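Local coordinates for protein HTH-type transcriptional regulator mcbR (Escherichia coli UMEA 3718-1, PDB 4P9F) that represses expression of McbA by binding its promoter region, which prevents colanic acid overproduction and mucoidy, and is important for biofilm formation, at residues S5-V10 and R46-R51. Sequence-based numbering, arbitrary orientation.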
loop_
_atom_site.group_PDB
_atom_site.type_symbol
_atom_site.label_atom_id
_atom_site.label_comp_id
_atom_site.label_asym_id
_atom_site.label_seq_id
_atom_site.Cartn_x
_atom_site.Cartn_y
_atom_site.Cartn_z
ATOM N N SER A 5 0.317 -11.385 -20.024
ATOM C CA SER A 5 0.388 -12.614 -19.272
ATOM C C SER A 5 -1.029 -13.048 -18.948
ATOM O O SER A 5 -1.861 -12.216 -18.586
ATOM C CB SER A 5 1.213 -12.380 -18.003
ATOM O OG SER A 5 0.841 -13.271 -16.977
ATOM N N LEU A 6 -1.307 -14.344 -19.057
ATOM C CA LEU A 6 -2.629 -14.862 -18.716
ATOM C C LEU A 6 -2.843 -14.667 -17.217
ATOM O O LEU A 6 -3.933 -14.341 -16.741
ATOM C CB LEU A 6 -2.740 -16.349 -19.104
ATOM C CG LEU A 6 -2.868 -16.600 -20.608
ATOM C CD1 LEU A 6 -3.169 -18.093 -20.920
ATOM C CD2 LEU A 6 -3.867 -15.632 -21.274
ATOM N N THR A 7 -1.798 -14.926 -16.453
ATOM C CA THR A 7 -1.906 -14.758 -15.013
ATOM C C THR A 7 -2.226 -13.304 -14.622
ATOM O O THR A 7 -3.092 -13.061 -13.797
ATOM C CB THR A 7 -0.598 -15.162 -14.338
ATOM O OG1 THR A 7 -0.247 -16.475 -14.774
ATOM C CG2 THR A 7 -0.725 -15.106 -12.778
ATOM N N LEU A 8 -1.555 -12.350 -15.264
ATOM C CA LEU A 8 -1.782 -10.931 -14.957
ATOM C C LEU A 8 -3.199 -10.522 -15.343
ATOM O O LEU A 8 -3.836 -9.748 -14.639
ATOM C CB LEU A 8 -0.776 -10.037 -15.695
ATOM C CG LEU A 8 -0.931 -8.508 -15.511
ATOM C CD1 LEU A 8 -0.867 -8.142 -14.014
ATOM C CD2 LEU A 8 0.155 -7.761 -16.309
ATOM N N GLN A 9 -3.694 -11.082 -16.450
ATOM C CA GLN A 9 -5.007 -10.724 -16.953
ATOM C C GLN A 9 -6.089 -11.189 -15.988
ATOM O O GLN A 9 -7.020 -10.449 -15.658
ATOM C CB GLN A 9 -5.228 -11.351 -18.334
ATOM C CG GLN A 9 -6.463 -10.868 -19.011
ATOM C CD GLN A 9 -6.437 -9.364 -19.179
ATOM O OE1 GLN A 9 -7.314 -8.654 -18.679
ATOM N NE2 GLN A 9 -5.410 -8.867 -19.867
ATOM N N VAL A 10 -5.959 -12.412 -15.507
ATOM C CA VAL A 10 -6.900 -12.895 -14.496
ATOM C C VAL A 10 -6.785 -12.078 -13.200
ATOM O O VAL A 10 -7.777 -11.733 -12.585
ATOM C CB VAL A 10 -6.671 -14.394 -14.171
ATOM C CG1 VAL A 10 -7.631 -14.849 -13.070
ATOM C CG2 VAL A 10 -6.846 -15.266 -15.449
ATOM N N ARG A 46 -5.000 -20.168 -10.656
ATOM C CA ARG A 46 -4.505 -20.372 -9.292
ATOM C C ARG A 46 -3.425 -19.349 -8.903
ATOM O O ARG A 46 -3.444 -18.819 -7.786
ATOM C CB ARG A 46 -3.949 -21.790 -9.123
ATOM C CG ARG A 46 -3.524 -22.091 -7.671
ATOM C CD ARG A 46 -2.771 -23.424 -7.534
ATOM N NE ARG A 46 -1.509 -23.384 -8.265
ATOM C CZ ARG A 46 -1.265 -24.064 -9.383
ATOM N NH1 ARG A 46 -2.185 -24.881 -9.885
ATOM N NH2 ARG A 46 -0.091 -23.945 -9.988
ATOM N N GLU A 47 -2.497 -19.048 -9.816
ATOM C CA GLU A 47 -1.449 -18.078 -9.490
ATOM C C GLU A 47 -2.005 -16.680 -9.230
ATOM O O GLU A 47 -1.523 -15.957 -8.341
ATOM C CB GLU A 47 -0.390 -17.982 -10.602
ATOM C CG GLU A 47 0.459 -19.220 -10.763
ATOM C CD GLU A 47 1.524 -19.065 -11.849
ATOM O OE1 GLU A 47 1.461 -18.094 -12.638
ATOM O OE2 GLU A 47 2.422 -19.927 -11.919
ATOM N N ALA A 48 -2.995 -16.287 -10.018
ATOM C CA ALA A 48 -3.603 -14.966 -9.865
ATOM C C ALA A 48 -4.268 -14.864 -8.499
ATOM O O ALA A 48 -4.101 -13.875 -7.785
ATOM C CB ALA A 48 -4.623 -14.707 -10.991
ATOM N N LEU A 49 -4.988 -15.915 -8.120
ATOM C CA LEU A 49 -5.642 -15.946 -6.821
ATOM C C LEU A 49 -4.612 -15.882 -5.682
ATOM O O LEU A 49 -4.814 -15.164 -4.706
ATOM C CB LEU A 49 -6.514 -17.202 -6.713
ATOM C CG LEU A 49 -7.740 -17.221 -7.634
ATOM C CD1 LEU A 49 -8.237 -18.660 -7.848
ATOM C CD2 LEU A 49 -8.865 -16.387 -7.029
ATOM N N LEU A 50 -3.506 -16.610 -5.825
ATOM C CA LEU A 50 -2.442 -16.625 -4.811
ATOM C C LEU A 50 -1.737 -15.285 -4.724
ATOM O O LEU A 50 -1.306 -14.889 -3.641
ATOM C CB LEU A 50 -1.435 -17.744 -5.088
ATOM C CG LEU A 50 -2.002 -19.131 -4.773
ATOM C CD1 LEU A 50 -1.068 -20.247 -5.238
ATOM C CD2 LEU A 50 -2.277 -19.234 -3.273
ATOM N N ARG A 51 -1.635 -14.579 -5.853
ATOM C CA ARG A 51 -1.092 -13.218 -5.831
ATOM C C ARG A 51 -1.963 -12.313 -4.951
ATOM O O ARG A 51 -1.453 -11.471 -4.216
ATOM C CB ARG A 51 -1.039 -12.642 -7.249
ATOM C CG ARG A 51 0.066 -13.214 -8.145
ATOM C CD ARG A 51 0.052 -12.511 -9.516
ATOM N NE ARG A 51 1.099 -13.037 -10.390
ATOM C CZ ARG A 51 1.389 -12.550 -11.587
ATOM N NH1 ARG A 51 0.685 -11.526 -12.072
ATOM N NH2 ARG A 51 2.378 -13.091 -12.286
HETATM O O HOH W 1 2.587 -16.529 -14.186
#
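T7 sits at the centre of this helix-helix contact and meets E47 and R51 with its side chain and A48 chiefly with its carbonyl oxygen. Its methyl CG2 lies over the centre of one face of the R51 guanidinium, 3.5 Å from R51 CZ, and the same methyl packs against E47 CB at 3.6 Å. Because CG2 is anti to the backbone N (the OG1 torsion is -53°), the methyl is set between the guanidinium face and E47 CB, while OG1 is turned toward the E47 carboxylate. There a water bridges the two helices, lying 2.9 Å from T7 OG1 and unusually close to E47 OE1. Deeper in, the small A48 lets the backbones close up, its CB resting 3.6 Å from T7 O and 3.7 Å from V10 CG1. The CA atoms of T7 and A48 are accordingly 5.4 Å apart.

Behind this first shell, the extended chain of R51 carries its guanidinium past T7 to the backbone of L8, and a salt bridge from NH1 to E11, one turn beyond T7, fixes the group on the first helix. An alanine at R51 would probably leave E11 without this charged mate and the T7 methyl without the flat surface it covers. The start of that helix is secured by S5, the N-cap residue, whose OG accepts from L8 N at 164°.

The local axes approach to 8.2 Å at 53°, joining helix 6-19 to helix 42-54, which carries the second half of the helix-turn-helix of this GntR-family DNA-binding domain. V10 also reaches L38 of helix 31-38, completing a three-helix core, while L49 and L50 pack on F66 of strand 65-67, part of the small antiparallel sheet.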